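Side-chain contacts in GXWXG domain-containing protein (Thermomonospora curvata, PDB 4MVE), which is of unknown function but carries a GXWXG domain and a DUF4334 region on one strongly curved antiparallel beta-sheet: residues 27-32 with 102-107; 42-47 with 128-133; 65-70 with 111-116. All coordinates share one frame; numbering follows the deposited sequence.

Contact 1 of 3, residues 27-32 with 102-107; sequences ELYDRL and ALRGTV
Tyr29 and Asp30, at the C-terminal part of helix 22-29 and in the type I turn from Tyr29 to Leu32, meet the beta-hairpin of strands 96-103 and 106-113 at its type I' turn, Leu103 to Thr106. The apolar part is small. Tyr29 has its ring anti to the backbone N (chi1 -179°), which sends it out to the hairpin, and Leu103 CD2 rests 3.8 Å from Tyr29 CE1. The two side chains cross at about a right angle. Tyr29 OH is hydrogen-bonded to the carbonyl O of His121, so the phenol is pinned at its far end as well.

The polar part is one salt bridge at the exposed margin. Arg104, its chain extended from CG to NE, brings NH1 to within 3.0 Å of Asp30 OD1. The bond is bent, 145° at the hydrogen, and uses the syn side of the carboxylate, whose plane stands steeply across that of the guanidinium. Arg104 is shared more widely: NH2 forms a salt bridge with Glu26 and NH1 also bonds Tyr144 OH, an arrangement that would fix the rotation of the guanidinium. Arg104 NH1 also lies 3.9 Å from Tyr29 CD1.

Contact 2 of 3, residues 42-47 with 128-133; sequences GTWRGG and DMVVGA
Trp44 projects from strand 42-48 toward the start of strand 129-136 in the curved antiparallel sheet, spanning the interior between two strands that do not pair with each other; strand 143-149 runs between them and pairs with both. It is the tryptophan of the Gly-Thr-Trp-Arg-Gly sequence, the GXWXG signature for which the family is named. The nearest alpha carbons, those of Trp44 and Asp128, remain 8.8 Å apart, and the indole fills the distance.

The close-packed side belongs to Trp44 and Val130, both buried. The far end of the six-membered ring does the touching: Trp44 CH2 lies 3.8 Å from Val130 CG1, while Trp44 CZ3 approaches Val130 CG2 at 4.2 Å. Indole and valine cross at about a right angle, and Leu147 of strand 143-149 packs against both. At the other end of the indole, NE1 is hydrogen-bonded to the carbonyl O of Met40, which helps to fix the ring's rotation, and Phe69 meets the indole with its plane nearly perpendicular.

Toward the more open Asp128 side no side chain of 128-133 takes part; backbone alone reaches the ring, at a similar distance. The CB atoms of Asp128 and selenomethionine Met129 point away from Trp44. Met129 packs on Ala11 and Ile14 of helix 5-16, and the partly exposed Asp128 directs its carboxylate to a salt bridge with Arg151. No hydrogen bond joins the two segments here; what remains is peptide against ring, with the carbonyl O of Asp128 3.8 Å from Trp44 CZ3.

Contact 3 of 3, residues 65-70 with 111-116; sequences YGKRFI and MIYDKQ
Lys67 and Phe69 of strand 64-71 face selenomethionine Met111 and Tyr113 of strand 106-113 across the interior of the curved sheet. The two strand segments run nearly perpendicular, at 100°, with their axes 11.0 Å apart at closest approach, so long side chains make the contact.

Lys67 can be followed outward. From CB, its CG lies anti to the carbonyl carbon (chi1 -52°), and the chain runs straight through CG and CD toward Met111. Lys67 CD is the first atom to touch, 4.0 Å from Met111 SE. The chain continues through CE, where a bend about the last torsion (chi4 -69°) turns NZ aside. There Lys67 NZ lies 3.7 Å from the terminal methyl, Met111 CE, and is hydrogen-bonded to the carbonyl O of Pro77. It also donates to a water whose O is 2.8 Å from Lys67 NZ, which in turn is hydrogen-bonded to Tyr113 OH and lies in the plane of that phenol ring at its edge. The water and the carbonyl O of Pro77 give the buried amino group two hydrogen-bond partners in otherwise largely apolar surroundings; Asp120 adds a long, weak ion pair.

Met111 is touched on a second flank by Phe69. Met111 CG is 4.1 Å from Phe69 CE1, and Met111 SE stands 5.3 Å from the centroid of the Phe69 ring in an oblique Met-aromatic contact, the two side chains crossing at about a right angle.

Several strands enclose the group: Val75 and Pro77 of strand 74-81 and Phe122 of strand 118-124 pack on Met111, Leu98 of strand 96-103 reaches Phe69, and Phe145 and Leu147 of strand 143-149 lie against Lys67.

How the contacts relate
From the N terminus, residues 27-32, on helix 22-29 and the turn beyond, wait for the hairpin turn at 102-107 to complete contact 1. Strand 42-48 comes later, and its contact with 128-133 is closed after contact 1, so contact 2 crosses contact 1. Contact 3, between 65-70 and 111-116, is nested inside the loop closed by contact 2 and also crosses contact 1. Each joins the GXWXG range to the DUF4334 range. Contacts 2 and 3 are coupled through paired strands 42-48 and 64-71, whereas contacts 1 and 2 meet where Tyr29 packs on Val131 and Ala133. Contacts 1 and 3 share strand 106-113, but their centres lie about 20 Å apart.

Contact 1 of 3, residues 27-32 with 102-107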
ATOM      1  N   GLU A  27      -6.142 -14.372   1.755  1.00 38.57           N
ATOM      2  CA  GLU A  27      -5.836 -15.536   2.610  1.00 41.34           C
ATOM      3  C   GLU A  27      -4.450 -15.363   3.231  1.00 41.94           C
ATOM      4  O   GLU A  27      -4.264 -15.585   4.425  1.00 42.60           O
ATOM      5  CB  GLU A  27      -5.888 -16.874   1.827  1.00 45.78           C
ATOM      6  CG  GLU A  27      -7.272 -17.348   1.420  1.00 63.04           C
ATOM      7  CD  GLU A  27      -7.345 -18.240   0.187  1.00 93.28           C
ATOM      8  OE1 GLU A  27      -6.284 -18.681  -0.316  1.00104.31           O
ATOM      9  OE2 GLU A  27      -8.480 -18.491  -0.284  1.00 78.16           O
ATOM     10  N   LEU A  28      -3.501 -14.912   2.429  1.00 35.09           N
ATOM     11  CA  LEU A  28      -2.139 -14.730   2.901  1.00 35.36           C
ATOM     12  C   LEU A  28      -2.022 -13.498   3.830  1.00 37.65           C
ATOM     13  O   LEU A  28      -1.380 -13.585   4.882  1.00 37.58           O
ATOM     14  CB  LEU A  28      -1.166 -14.653   1.709  1.00 34.17           C
ATOM     15  CG  LEU A  28      -0.984 -15.993   0.920  1.00 39.53           C
ATOM     16  CD1 LEU A  28      -0.326 -15.757  -0.446  1.00 37.52           C
ATOM     17  CD2 LEU A  28      -0.140 -16.996   1.702  1.00 44.09           C
ATOM     18  N   TYR A  29      -2.708 -12.397   3.489  1.00 32.71           N
ATOM     19  CA  TYR A  29      -2.729 -11.183   4.283  1.00 30.71           C
ATOM     20  C   TYR A  29      -3.247 -11.423   5.707  1.00 36.54           C
ATOM     21  O   TYR A  29      -2.638 -10.933   6.668  1.00 37.17           O
ATOM     22  CB  TYR A  29      -3.590 -10.146   3.569  1.00 31.53           C
ATOM     23  CG  TYR A  29      -3.696  -8.804   4.269  1.00 29.62           C
ATOM     24  CD1 TYR A  29      -4.741  -8.536   5.145  1.00 31.43           C
ATOM     25  CD2 TYR A  29      -2.810  -7.770   3.972  1.00 28.20           C
ATOM     26  CE1 TYR A  29      -4.864  -7.288   5.765  1.00 31.42           C
ATOM     27  CE2 TYR A  29      -2.959  -6.504   4.535  1.00 27.39           C
ATOM     28  CZ  TYR A  29      -3.967  -6.282   5.459  1.00 31.33           C
ATOM     29  OH  TYR A  29      -4.101  -5.043   6.023  1.00 32.50           O
ATOM     30  N   ASP A  30      -4.357 -12.167   5.846  1.00 34.95           N
ATOM     31  CA  ASP A  30      -4.982 -12.445   7.147  1.00 37.40           C
ATOM     32  C   ASP A  30      -4.048 -13.191   8.125  1.00 42.93           C
ATOM     33  O   ASP A  30      -4.308 -13.175   9.313  1.00 43.25           O
ATOM     34  CB  ASP A  30      -6.294 -13.220   6.972  1.00 41.22           C
ATOM     35  CG  ASP A  30      -7.428 -12.393   6.361  1.00 48.64           C
ATOM     36  OD1 ASP A  30      -7.321 -11.135   6.352  1.00 45.76           O
ATOM     37  OD2 ASP A  30      -8.431 -12.997   5.922  1.00 50.65           O
ATOM     38  N   ARG A  31      -2.947 -13.780   7.632  1.00 40.94           N
ATOM     39  CA  ARG A  31      -1.977 -14.515   8.444  1.00 42.43           C
ATOM     40  C   ARG A  31      -0.768 -13.623   8.796  1.00 45.29           C
ATOM     41  O   ARG A  31       0.117 -14.050   9.539  1.00 47.03           O
ATOM     42  CB  ARG A  31      -1.536 -15.789   7.697  1.00 45.01           C
ATOM     43  CG  ARG A  31      -2.579 -16.901   7.812  1.00 58.76           C
ATOM     44  CD  ARG A  31      -2.615 -17.862   6.642  1.00 65.41           C
ATOM     45  NE  ARG A  31      -1.373 -18.617   6.507  1.00 74.16           N
ATOM     46  CZ  ARG A  31      -0.982 -19.209   5.384  1.00 86.16           C
ATOM     47  NH1 ARG A  31       0.175 -19.856   5.338  1.00 60.09           N
ATOM     48  NH2 ARG A  31      -1.742 -19.150   4.294  1.00 75.49           N
ATOM     49  N   LEU A  32      -0.762 -12.376   8.313  1.00 38.44           N
ATOM     50  CA  LEU A  32       0.335 -11.452   8.558  1.00 36.91           C
ATOM     51  C   LEU A  32       0.193 -10.690   9.852  1.00 38.98           C
ATOM     52  O   LEU A  32      -0.908 -10.471  10.370  1.00 37.03           O
ATOM     53  CB  LEU A  32       0.522 -10.458   7.397  1.00 34.86           C
ATOM     54  CG  LEU A  32       0.821 -11.048   5.994  1.00 37.39           C
ATOM     55  CD1 LEU A  32       0.893  -9.938   4.975  1.00 33.73           C
ATOM     56  CD2 LEU A  32       2.124 -11.891   5.974  1.00 36.06           C
ATOM     57  N   ALA A 102      -8.328  -0.826  13.019  1.00 30.00           N
ATOM     58  CA  ALA A 102      -8.621  -2.264  12.952  1.00 30.84           C
ATOM     59  C   ALA A 102      -9.166  -2.652  11.580  1.00 35.69           C
ATOM     60  O   ALA A 102      -9.929  -1.903  10.970  1.00 33.37           O
ATOM     61  CB  ALA A 102      -9.634  -2.669  14.014  1.00 31.58           C
ATOM     62  N   LEU A 103      -8.802  -3.856  11.135  1.00 33.27           N
ATOM     63  CA  LEU A 103      -9.328  -4.493   9.951  1.00 32.92           C
ATOM     64  C   LEU A 103      -9.406  -5.959  10.262  1.00 41.34           C
ATOM     65  O   LEU A 103      -8.367  -6.578  10.515  1.00 43.36           O
ATOM     66  CB  LEU A 103      -8.510  -4.222   8.681  1.00 31.71           C
ATOM     67  CG  LEU A 103      -8.979  -5.058   7.436  1.00 34.54           C
ATOM     68  CD1 LEU A 103     -10.274  -4.482   6.826  1.00 32.55           C
ATOM     69  CD2 LEU A 103      -7.892  -5.151   6.390  1.00 30.12           C
ATOM     70  N   ARG A 104     -10.644  -6.513  10.301  1.00 39.55           N
ATOM     71  CA  ARG A 104     -10.916  -7.925  10.604  1.00 40.84           C
ATOM     72  C   ARG A 104     -10.378  -8.314  11.981  1.00 46.47           C
ATOM     73  O   ARG A 104      -9.760  -9.364  12.138  1.00 48.02           O
ATOM     74  CB  ARG A 104     -10.308  -8.832   9.527  1.00 38.15           C
ATOM     75  CG  ARG A 104     -10.843  -8.537   8.173  1.00 38.67           C
ATOM     76  CD  ARG A 104     -10.065  -9.251   7.115  1.00 39.90           C
ATOM     77  NE  ARG A 104     -10.591  -8.808   5.848  1.00 43.32           N
ATOM     78  CZ  ARG A 104      -9.890  -8.634   4.744  1.00 58.92           C
ATOM     79  NH1 ARG A 104      -8.602  -8.982   4.699  1.00 41.53           N
ATOM     80  NH2 ARG A 104     -10.475  -8.153   3.657  1.00 41.01           N
ATOM     81  N   GLY A 105     -10.565  -7.430  12.943  1.00 44.11           N
ATOM     82  CA  GLY A 105     -10.105  -7.637  14.312  1.00 45.27           C
ATOM     83  C   GLY A 105      -8.629  -7.390  14.561  1.00 49.19           C
ATOM     84  O   GLY A 105      -8.171  -7.577  15.688  1.00 50.95           O
ATOM     85  N   THR A 106      -7.852  -7.000  13.523  1.00 43.76           N
ATOM     86  CA  THR A 106      -6.433  -6.742  13.732  1.00 41.78           C
ATOM     87  C   THR A 106      -6.183  -5.275  13.546  1.00 39.07           C
ATOM     88  O   THR A 106      -6.528  -4.714  12.510  1.00 34.98           O
ATOM     89  CB  THR A 106      -5.545  -7.597  12.830  1.00 50.26           C
ATOM     90  OG1 THR A 106      -5.779  -8.974  13.116  1.00 56.41           O
ATOM     91  CG2 THR A 106      -4.049  -7.269  12.986  1.00 46.00           C
ATOM     92  N   VAL A 107      -5.590  -4.670  14.570  1.00 35.02           N
ATOM     93  CA  VAL A 107      -5.194  -3.272  14.636  1.00 33.35           C
ATOM     94  C   VAL A 107      -3.750  -3.169  14.130  1.00 35.27           C
ATOM     95  O   VAL A 107      -2.891  -3.847  14.627  1.00 36.43           O
ATOM     96  CB  VAL A 107      -5.348  -2.737  16.096  1.00 37.99           C
ATOM     97  CG1 VAL A 107      -4.689  -1.365  16.259  1.00 36.79           C
ATOM     98  CG2 VAL A 107      -6.826  -2.691  16.526  1.00 37.26           C
TER

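Contact 2 of 3, residues 42-47 with 128-133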
ATOM      1  N   GLY A  42       9.451   6.597   5.942  1.00 36.35           N
ATOM      2  CA  GLY A  42      10.379   6.497   4.818  1.00 36.61           C
ATOM      3  C   GLY A  42       9.694   6.475   3.470  1.00 38.07           C
ATOM      4  O   GLY A  42       8.466   6.612   3.382  1.00 37.53           O
ATOM      5  N   THR A  43      10.487   6.300   2.409  1.00 34.80           N
ATOM      6  CA  THR A  43       9.993   6.238   1.041  1.00 34.38           C
ATOM      7  C   THR A  43       9.876   4.779   0.630  1.00 37.97           C
ATOM      8  O   THR A  43      10.771   3.969   0.925  1.00 37.65           O
ATOM      9  CB  THR A  43      10.887   7.065   0.105  1.00 39.55           C
ATOM     10  OG1 THR A  43      10.822   8.416   0.549  1.00 35.93           O
ATOM     11  CG2 THR A  43      10.433   7.013  -1.363  1.00 34.73           C
ATOM     12  N   TRP A  44       8.758   4.446  -0.040  1.00 34.80           N
ATOM     13  CA  TRP A  44       8.478   3.085  -0.503  1.00 33.86           C
ATOM     14  C   TRP A  44       8.049   3.054  -1.967  1.00 38.00           C
ATOM     15  O   TRP A  44       7.301   3.936  -2.421  1.00 37.85           O
ATOM     16  CB  TRP A  44       7.371   2.410   0.343  1.00 30.63           C
ATOM     17  CG  TRP A  44       7.622   2.328   1.818  1.00 30.86           C
ATOM     18  CD1 TRP A  44       7.623   3.365   2.702  1.00 33.54           C
ATOM     19  CD2 TRP A  44       7.719   1.120   2.614  1.00 30.00           C
ATOM     20  NE1 TRP A  44       7.759   2.894   3.993  1.00 32.06           N
ATOM     21  CE2 TRP A  44       7.830   1.520   3.968  1.00 33.28           C
ATOM     22  CE3 TRP A  44       7.662  -0.259   2.316  1.00 30.30           C
ATOM     23  CZ2 TRP A  44       7.925   0.591   5.025  1.00 31.15           C
ATOM     24  CZ3 TRP A  44       7.757  -1.176   3.360  1.00 31.16           C
ATOM     25  CH2 TRP A  44       7.886  -0.748   4.698  1.00 31.26           C
ATOM     26  N   ARG A  45       8.511   2.018  -2.690  1.00 33.76           N
ATOM     27  CA  ARG A  45       8.145   1.717  -4.085  1.00 33.35           C
ATOM     28  C   ARG A  45       6.904   0.791  -4.056  1.00 35.06           C
ATOM     29  O   ARG A  45       6.875  -0.211  -3.318  1.00 32.99           O
ATOM     30  CB  ARG A  45       9.308   1.063  -4.855  1.00 32.27           C
ATOM     31  CG  ARG A  45       8.911   0.709  -6.301  1.00 46.52           C
ATOM     32  CD  ARG A  45      10.061   0.176  -7.159  1.00 53.64           C
ATOM     33  NE  ARG A  45      10.492  -1.177  -6.784  1.00 60.42           N
ATOM     34  CZ  ARG A  45      11.621  -1.458  -6.137  1.00 80.42           C
ATOM     35  NH1 ARG A  45      12.446  -0.485  -5.772  1.00 69.38           N
ATOM     36  NH2 ARG A  45      11.936  -2.716  -5.856  1.00 72.13           N
ATOM     37  N   GLY A  46       5.886   1.166  -4.819  1.00 31.03           N
ATOM     38  CA  GLY A  46       4.634   0.428  -4.845  1.00 30.32           C
ATOM     39  C   GLY A  46       4.409  -0.372  -6.095  1.00 33.85           C
ATOM     40  O   GLY A  46       5.000  -0.088  -7.135  1.00 35.17           O
ATOM     41  N   GLY A  47       3.579  -1.385  -5.949  1.00 28.41           N
ATOM     42  CA  GLY A  47       3.152  -2.283  -7.007  1.00 28.35           C
ATOM     43  C   GLY A  47       1.791  -2.823  -6.647  1.00 33.66           C
ATOM     44  O   GLY A  47       1.341  -2.685  -5.501  1.00 31.61           O
ATOM     45  N   ASP A 128      11.383  -4.823   5.024  1.00 36.69           N
ATOM     46  CA  ASP A 128      11.372  -3.944   3.865  1.00 36.30           C
ATOM     47  C   ASP A 128      10.189  -4.155   2.928  1.00 38.46           C
ATOM     48  O   ASP A 128      10.200  -3.603   1.825  1.00 39.23           O
ATOM     49  CB  ASP A 128      12.679  -4.149   3.091  1.00 40.31           C
ATOM     50  CG  ASP A 128      13.903  -3.793   3.900  1.00 54.42           C
ATOM     51  OD1 ASP A 128      13.794  -2.905   4.789  1.00 54.47           O
ATOM     52  OD2 ASP A 128      14.962  -4.422   3.677  1.00 64.05           O
HETATM   53  N   MSE A 129       9.173  -4.937   3.353  1.00 32.65           N
HETATM   54  CA  MSE A 129       7.978  -5.229   2.549  1.00 29.42           C
HETATM   55  C   MSE A 129       6.743  -5.307   3.412  1.00 32.39           C
HETATM   56  O   MSE A 129       6.772  -5.920   4.477  1.00 33.12           O
HETATM   57  CB  MSE A 129       8.104  -6.548   1.768  1.00 30.27           C
HETATM   58  CG  MSE A 129       9.171  -6.549   0.712  1.00 35.58           C
HETATM   59 SE   MSE A 129       9.195  -8.297  -0.132  0.88 39.97          SE
HETATM   60  CE  MSE A 129      10.544  -7.919  -1.439  1.00 38.28           C
ATOM     61  N   VAL A 130       5.680  -4.670   2.958  1.00 28.38           N
ATOM     62  CA  VAL A 130       4.338  -4.685   3.576  1.00 27.98           C
ATOM     63  C   VAL A 130       3.315  -4.932   2.497  1.00 31.46           C
ATOM     64  O   VAL A 130       3.558  -4.575   1.349  1.00 29.54           O
ATOM     65  CB  VAL A 130       3.952  -3.389   4.360  1.00 31.33           C
ATOM     66  CG1 VAL A 130       4.934  -3.068   5.482  1.00 31.71           C
ATOM     67  CG2 VAL A 130       3.730  -2.190   3.431  1.00 30.69           C
ATOM     68  N   VAL A 131       2.144  -5.496   2.864  1.00 29.62           N
ATOM     69  CA  VAL A 131       1.026  -5.610   1.935  1.00 28.08           C
ATOM     70  C   VAL A 131       0.059  -4.527   2.411  1.00 30.75           C
ATOM     71  O   VAL A 131      -0.109  -4.383   3.609  1.00 28.87           O
ATOM     72  CB  VAL A 131       0.387  -7.034   1.872  1.00 31.88           C
ATOM     73  CG1 VAL A 131      -0.980  -7.000   1.187  1.00 30.20           C
ATOM     74  CG2 VAL A 131       1.299  -8.010   1.122  1.00 32.06           C
ATOM     75  N   GLY A 132      -0.544  -3.770   1.499  1.00 26.90           N
ATOM     76  CA  GLY A 132      -1.510  -2.749   1.893  1.00 25.27           C
ATOM     77  C   GLY A 132      -2.877  -3.225   1.475  1.00 31.71           C
ATOM     78  O   GLY A 132      -3.027  -3.716   0.354  1.00 31.16           O
ATOM     79  N   ALA A 133      -3.884  -3.074   2.371  1.00 28.85           N
ATOM     80  CA  ALA A 133      -5.277  -3.439   2.138  1.00 28.70           C
ATOM     81  C   ALA A 133      -6.103  -2.160   2.010  1.00 29.27           C
ATOM     82  O   ALA A 133      -6.330  -1.462   2.999  1.00 27.02           O
ATOM     83  CB  ALA A 133      -5.800  -4.307   3.275  1.00 30.02           C
TER

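Contact 3 of 3, residues 65-70 with 111-116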
ATOM      1  N   TYR A  65       4.557   5.702  -8.600  1.00 33.47           N
ATOM      2  CA  TYR A  65       5.810   5.128  -8.119  1.00 34.37           C
ATOM      3  C   TYR A  65       5.615   4.454  -6.748  1.00 37.98           C
ATOM      4  O   TYR A  65       5.971   3.293  -6.571  1.00 36.52           O
ATOM      5  CB  TYR A  65       6.913   6.195  -8.026  1.00 37.10           C
ATOM      6  CG  TYR A  65       8.150   5.659  -7.341  1.00 40.21           C
ATOM      7  CD1 TYR A  65       8.974   4.733  -7.976  1.00 43.12           C
ATOM      8  CD2 TYR A  65       8.463   6.025  -6.033  1.00 41.07           C
ATOM      9  CE1 TYR A  65      10.064   4.166  -7.319  1.00 45.82           C
ATOM     10  CE2 TYR A  65       9.560   5.477  -5.371  1.00 43.36           C
ATOM     11  CZ  TYR A  65      10.357   4.542  -6.018  1.00 53.07           C
ATOM     12  OH  TYR A  65      11.468   4.018  -5.399  1.00 56.33           O
ATOM     13  N   GLY A  66       5.096   5.212  -5.789  1.00 34.49           N
ATOM     14  CA  GLY A  66       4.901   4.724  -4.434  1.00 33.05           C
ATOM     15  C   GLY A  66       4.396   5.765  -3.459  1.00 33.52           C
ATOM     16  O   GLY A  66       3.447   6.514  -3.756  1.00 30.63           O
ATOM     17  N   LYS A  67       5.010   5.784  -2.264  1.00 30.16           N
ATOM     18  CA  LYS A  67       4.570   6.657  -1.136  1.00 29.25           C
ATOM     19  C   LYS A  67       5.725   7.114  -0.284  1.00 35.86           C
ATOM     20  O   LYS A  67       6.760   6.429  -0.234  1.00 36.06           O
ATOM     21  CB  LYS A  67       3.570   5.904  -0.222  1.00 25.67           C
ATOM     22  CG  LYS A  67       2.373   5.268  -0.925  1.00 26.14           C
ATOM     23  CD  LYS A  67       1.443   4.533   0.056  1.00 31.91           C
ATOM     24  CE  LYS A  67       0.255   3.937  -0.636  1.00 32.04           C
ATOM     25  NZ  LYS A  67      -0.661   5.000  -1.126  1.00 40.39           N
ATOM     26  N   ARG A  68       5.564   8.289   0.369  1.00 32.14           N
ATOM     27  CA  ARG A  68       6.555   8.833   1.317  1.00 31.91           C
ATOM     28  C   ARG A  68       5.856   9.121   2.647  1.00 35.63           C
ATOM     29  O   ARG A  68       4.905   9.900   2.672  1.00 35.80           O
ATOM     30  CB  ARG A  68       7.269  10.098   0.805  1.00 31.52           C
ATOM     31  CG  ARG A  68       8.447  10.516   1.757  1.00 36.14           C
ATOM     32  CD  ARG A  68       9.530  11.404   1.135  1.00 45.83           C
ATOM     33  NE  ARG A  68       9.034  12.751   0.827  1.00 61.16           N
ATOM     34  CZ  ARG A  68       9.442  13.874   1.419  1.00 71.16           C
ATOM     35  NH1 ARG A  68       8.912  15.039   1.078  1.00 56.40           N
ATOM     36  NH2 ARG A  68      10.357  13.834   2.382  1.00 52.54           N
ATOM     37  N   PHE A  69       6.260   8.428   3.731  1.00 31.37           N
ATOM     38  CA  PHE A  69       5.694   8.670   5.060  1.00 31.71           C
ATOM     39  C   PHE A  69       6.680   9.606   5.818  1.00 37.51           C
ATOM     40  O   PHE A  69       7.740   9.133   6.234  1.00 38.83           O
ATOM     41  CB  PHE A  69       5.443   7.328   5.791  1.00 32.93           C
ATOM     42  CG  PHE A  69       4.605   6.345   4.989  1.00 33.10           C
ATOM     43  CD1 PHE A  69       3.225   6.237   5.204  1.00 34.71           C
ATOM     44  CD2 PHE A  69       5.195   5.514   4.033  1.00 31.45           C
ATOM     45  CE1 PHE A  69       2.451   5.350   4.443  1.00 33.92           C
ATOM     46  CE2 PHE A  69       4.421   4.630   3.276  1.00 32.35           C
ATOM     47  CZ  PHE A  69       3.055   4.565   3.475  1.00 31.66           C
ATOM     48  N   ILE A  70       6.386  10.927   5.921  1.00 35.15           N
ATOM     49  CA  ILE A  70       7.327  11.870   6.594  1.00 38.44           C
ATOM     50  C   ILE A  70       7.267  11.641   8.098  1.00 44.66           C
ATOM     51  O   ILE A  70       8.288  11.389   8.730  1.00 46.69           O
ATOM     52  CB  ILE A  70       7.170  13.406   6.279  1.00 44.02           C
ATOM     53  CG1 ILE A  70       6.635  13.802   4.853  1.00 45.32           C
ATOM     54  CG2 ILE A  70       8.347  14.246   6.747  1.00 47.02           C
ATOM     55  CD1 ILE A  70       7.290  13.338   3.724  1.00 52.98           C
HETATM   56  N   MSE A 111      -2.733   3.949   6.450  1.00 24.83           N
HETATM   57  CA  MSE A 111      -2.684   5.306   5.901  1.00 24.44           C
HETATM   58  C   MSE A 111      -4.102   5.797   5.643  1.00 30.00           C
HETATM   59  O   MSE A 111      -4.888   5.092   5.039  1.00 29.42           O
HETATM   60  CB  MSE A 111      -1.861   5.354   4.623  1.00 26.10           C
HETATM   61  CG  MSE A 111      -1.413   6.747   4.258  1.00 30.55           C
HETATM   62 SE   MSE A 111      -0.906   6.757   2.363  0.91 35.09          SE
HETATM   63  CE  MSE A 111      -2.641   6.507   1.571  1.00 32.09           C
ATOM     64  N   ILE A 112      -4.454   6.989   6.115  1.00 28.55           N
ATOM     65  CA  ILE A 112      -5.805   7.532   5.873  1.00 26.36           C
ATOM     66  C   ILE A 112      -5.676   8.748   4.946  1.00 28.61           C
ATOM     67  O   ILE A 112      -4.965   9.664   5.300  1.00 27.88           O
ATOM     68  CB  ILE A 112      -6.481   7.924   7.220  1.00 28.27           C
ATOM     69  CG1 ILE A 112      -6.514   6.722   8.207  1.00 26.74           C
ATOM     70  CG2 ILE A 112      -7.892   8.578   6.989  1.00 27.90           C
ATOM     71  CD1 ILE A 112      -7.204   6.923   9.530  1.00 34.32           C
ATOM     72  N   TYR A 113      -6.390   8.795   3.812  1.00 25.81           N
ATOM     73  CA  TYR A 113      -6.332  10.007   2.967  1.00 25.12           C
ATOM     74  C   TYR A 113      -7.008  11.141   3.700  1.00 25.86           C
ATOM     75  O   TYR A 113      -8.022  10.917   4.398  1.00 24.33           O
ATOM     76  CB  TYR A 113      -7.015   9.789   1.610  1.00 25.89           C
ATOM     77  CG  TYR A 113      -6.170   9.041   0.594  1.00 26.33           C
ATOM     78  CD1 TYR A 113      -5.972   7.668   0.694  1.00 26.12           C
ATOM     79  CD2 TYR A 113      -5.588   9.708  -0.481  1.00 29.44           C
ATOM     80  CE1 TYR A 113      -5.225   6.964  -0.271  1.00 27.99           C
ATOM     81  CE2 TYR A 113      -4.838   9.023  -1.443  1.00 30.64           C
ATOM     82  CZ  TYR A 113      -4.637   7.656  -1.324  1.00 35.28           C
ATOM     83  OH  TYR A 113      -3.913   7.010  -2.312  1.00 29.90           O
ATOM     84  N   ASP A 114      -6.467  12.344   3.545  1.00 20.23           N
ATOM     85  CA  ASP A 114      -7.058  13.531   4.157  1.00 21.63           C
ATOM     86  C   ASP A 114      -8.367  13.903   3.514  1.00 30.52           C
ATOM     87  O   ASP A 114      -9.248  14.436   4.197  1.00 31.28           O
ATOM     88  CB  ASP A 114      -6.106  14.746   4.018  1.00 23.13           C
ATOM     89  CG  ASP A 114      -4.829  14.610   4.813  1.00 35.22           C
ATOM     90  OD1 ASP A 114      -4.719  13.635   5.611  1.00 34.19           O
ATOM     91  OD2 ASP A 114      -3.960  15.499   4.686  1.00 42.15           O
ATOM     92  N   LYS A 115      -8.466  13.724   2.169  1.00 28.60           N
ATOM     93  CA  LYS A 115      -9.608  14.272   1.432  1.00 29.39           C
ATOM     94  C   LYS A 115     -10.383  13.231   0.652  1.00 30.69           C
ATOM     95  O   LYS A 115     -11.207  13.602  -0.177  1.00 30.48           O
ATOM     96  CB  LYS A 115      -9.102  15.382   0.476  1.00 33.79           C
ATOM     97  CG  LYS A 115      -8.440  16.560   1.178  1.00 38.31           C
ATOM     98  CD  LYS A 115      -9.352  17.763   1.204  1.00 55.16           C
ATOM     99  CE  LYS A 115      -9.435  18.430   2.560  1.00 69.67           C
ATOM    100  NZ  LYS A 115     -10.589  19.372   2.635  1.00 75.37           N
ATOM    101  N   GLN A 116     -10.140  11.946   0.917  1.00 26.79           N
ATOM    102  CA  GLN A 116     -10.763  10.819   0.203  1.00 27.12           C
ATOM    103  C   GLN A 116     -11.137   9.746   1.189  1.00 28.92           C
ATOM    104  O   GLN A 116     -10.364   9.517   2.115  1.00 26.99           O
ATOM    105  CB  GLN A 116      -9.782  10.225  -0.855  1.00 27.92           C
ATOM    106  CG  GLN A 116      -9.121  11.241  -1.801  1.00 26.57           C
ATOM    107  CD  GLN A 116     -10.103  12.020  -2.641  1.00 35.61           C
ATOM    108  OE1 GLN A 116     -11.230  11.591  -2.896  1.00 30.39           O
ATOM    109  NE2 GLN A 116      -9.708  13.212  -3.042  1.00 25.83           N
TER
HETATM  110  O   HOH W   1      -3.258   4.320  -1.881  1.00 37.38           O